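Long-range contact in mannan endo-1,4-beta-mannosidase (Cryptopygus antarcticus, PDB 4OOU), which hydrolyses internal beta-1,4-mannosidic linkages in mannans, galactomannans and glucomannans at random, releasing mainly short manno-oligosaccharides: residues T79-V84 / G337-Q342. Sequence-based numbering, arbitrary orientation.
Sequences TARVWV and GALTWQ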
loop_
_atom_site.group_PDB
_atom_site.type_symbol
_atom_site.label_atom_id
_atom_site.label_comp_id
_atom_site.label_asym_id
_atom_site.label_seq_id
_atom_site.Cartn_x
_atom_site.Cartn_y
_atom_site.Cartn_z
ATOM N N THR A 79 8.586 2.616 -8.792
ATOM C CA THR A 79 7.424 2.707 -7.941
ATOM C C THR A 79 7.743 3.508 -6.690
ATOM O O THR A 79 8.810 3.376 -6.123
ATOM C CB THR A 79 6.940 1.287 -7.550
ATOM O OG1 THR A 79 6.403 0.635 -8.699
ATOM C CG2 THR A 79 5.855 1.327 -6.470
ATOM N N ALA A 80 6.782 4.318 -6.268
ATOM C CA ALA A 80 6.819 4.986 -4.977
ATOM C C ALA A 80 5.484 4.805 -4.251
ATOM O O ALA A 80 4.423 5.034 -4.828
ATOM C CB ALA A 80 7.116 6.463 -5.159
ATOM N N ARG A 81 5.544 4.372 -2.993
ATOM C CA ARG A 81 4.361 4.274 -2.131
ATOM C C ARG A 81 4.339 5.548 -1.260
ATOM O O ARG A 81 5.349 5.921 -0.611
ATOM C CB ARG A 81 4.458 3.028 -1.277
ATOM C CG ARG A 81 3.256 2.646 -0.429
ATOM C CD ARG A 81 3.609 1.405 0.366
ATOM N NE ARG A 81 2.549 0.944 1.239
ATOM C CZ ARG A 81 2.595 0.895 2.568
ATOM N NH1 ARG A 81 3.671 1.314 3.249
ATOM N NH2 ARG A 81 1.558 0.395 3.229
ATOM N N VAL A 82 3.192 6.229 -1.275
ATOM C CA VAL A 82 3.101 7.527 -0.646
ATOM C C VAL A 82 1.741 7.709 -0.008
ATOM O O VAL A 82 0.735 7.332 -0.576
ATOM C CB VAL A 82 3.405 8.643 -1.661
ATOM C CG1 VAL A 82 2.590 8.467 -2.916
ATOM C CG2 VAL A 82 3.181 10.030 -1.047
ATOM N N TRP A 83 1.751 8.285 1.194
ATOM C CA TRP A 83 0.617 8.292 2.103
ATOM C C TRP A 83 -0.213 9.570 1.930
ATOM O O TRP A 83 0.345 10.644 1.700
ATOM C CB TRP A 83 1.141 8.172 3.536
ATOM C CG TRP A 83 1.695 6.815 3.924
ATOM C CD1 TRP A 83 2.245 5.866 3.107
ATOM C CD2 TRP A 83 1.762 6.279 5.239
ATOM N NE1 TRP A 83 2.615 4.773 3.831
ATOM C CE2 TRP A 83 2.335 5.006 5.143
ATOM C CE3 TRP A 83 1.377 6.753 6.489
ATOM C CZ2 TRP A 83 2.523 4.203 6.240
ATOM C CZ3 TRP A 83 1.561 5.957 7.580
ATOM C CH2 TRP A 83 2.129 4.699 7.457
ATOM N N VAL A 84 -1.540 9.445 2.046
ATOM C CA VAL A 84 -2.476 10.561 1.792
ATOM C C VAL A 84 -3.281 11.062 3.016
ATOM O O VAL A 84 -2.895 12.063 3.638
ATOM C CB VAL A 84 -3.429 10.268 0.599
ATOM C CG1 VAL A 84 -4.122 11.563 0.157
ATOM C CG2 VAL A 84 -2.650 9.675 -0.567
ATOM N N GLY A 337 7.005 -7.491 -6.093
ATOM C CA GLY A 337 7.780 -6.268 -5.959
ATOM C C GLY A 337 8.489 -6.175 -4.613
ATOM O O GLY A 337 8.295 -7.044 -3.753
ATOM N N ALA A 338 9.285 -5.113 -4.423
ATOM C CA ALA A 338 9.957 -4.850 -3.134
ATOM C C ALA A 338 10.265 -3.375 -2.943
ATOM O O ALA A 338 10.885 -2.738 -3.819
ATOM C CB ALA A 338 11.237 -5.650 -3.019
ATOM N N LEU A 339 9.868 -2.854 -1.777
ATOM C CA LEU A 339 9.837 -1.406 -1.512
ATOM C C LEU A 339 10.466 -1.108 -0.179
ATOM O O LEU A 339 10.018 -1.630 0.840
ATOM C CB LEU A 339 8.375 -0.915 -1.477
ATOM C CG LEU A 339 7.690 -0.289 -2.695
ATOM C CD1 LEU A 339 8.091 -0.944 -3.987
ATOM C CD2 LEU A 339 6.195 -0.376 -2.527
ATOM N N THR A 340 11.477 -0.254 -0.178
ATOM C CA THR A 340 12.234 0.036 1.037
ATOM C C THR A 340 11.479 1.027 1.881
ATOM O O THR A 340 10.568 1.694 1.392
ATOM C CB THR A 340 13.651 0.598 0.727
ATOM O OG1 THR A 340 13.561 1.682 -0.228
ATOM C CG2 THR A 340 14.549 -0.498 0.156
ATOM N N TRP A 341 11.856 1.098 3.146
ATOM C CA TRP A 341 11.318 2.075 4.058
ATOM C C TRP A 341 12.490 2.885 4.671
ATOM O O TRP A 341 13.393 2.273 5.200
ATOM C CB TRP A 341 10.525 1.376 5.179
ATOM C CG TRP A 341 9.899 2.377 6.095
ATOM C CD1 TRP A 341 10.481 2.960 7.166
ATOM C CD2 TRP A 341 8.597 2.972 5.969
ATOM N NE1 TRP A 341 9.634 3.889 7.722
ATOM C CE2 TRP A 341 8.467 3.907 7.010
ATOM C CE3 TRP A 341 7.527 2.791 5.091
ATOM C CZ2 TRP A 341 7.307 4.652 7.203
ATOM C CZ3 TRP A 341 6.384 3.538 5.272
ATOM C CH2 TRP A 341 6.277 4.456 6.326
ATOM N N GLN A 342 12.526 4.224 4.575
ATOM C CA GLN A 342 11.678 5.046 3.665
ATOM C C GLN A 342 12.539 6.224 3.248
ATOM O O GLN A 342 13.562 6.516 3.898
ATOM C CB GLN A 342 10.439 5.570 4.372
ATOM C CG GLN A 342 10.768 6.635 5.412
ATOM C CD GLN A 342 9.603 7.074 6.279
ATOM O OE1 GLN A 342 9.771 7.329 7.481
ATOM N NE2 GLN A 342 8.421 7.196 5.680
#
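Trp341 brings the outer end of its six-membered ring against the six-membered ring of Trp83, CH2 of Trp341 lying 3.8 Å from CZ2 of Trp83. The two rings are inclined, with planes at 57°, and both tryptophans bind substrate, their broad apolar surfaces suiting sugar rings. CG of Trp341 stands anti to its backbone N (chi1 -177°), beside the carbonyl carbon, and from there the six-membered ring extends to Trp83 and Arg81. The same ring reaches Arg81 edge on, CZ3 being 4.0 Å from NH1, with the guanidinium plane turned 62° from the indole. Arginine suits this place because its chain, extended from CG to NE, carries several N-H groups from the strand to acidic neighbours: NH1 forms a salt bridge with Glu312, the probable nucleophile, and NH2 one with Glu177. An alanine in place of Trp341 would probably leave the outer ring of Trp83 and NH1 of Arg81 without this aromatic neighbour and open a gap in the substrate-binding surface. Deeper in the barrel the contact turns apolar. Leu339 divides its branches, CD1 meeting CG2 of Thr79 at 4.0 Å and CD2 packing on CB of Arg81; a forked leucine can serve both, and threonine offers a methyl here. Strand 35-43 pairs in parallel with both 79-86 and 337-340, so side chains of the TIM barrel's second and last strands meet on its inner face, across the first.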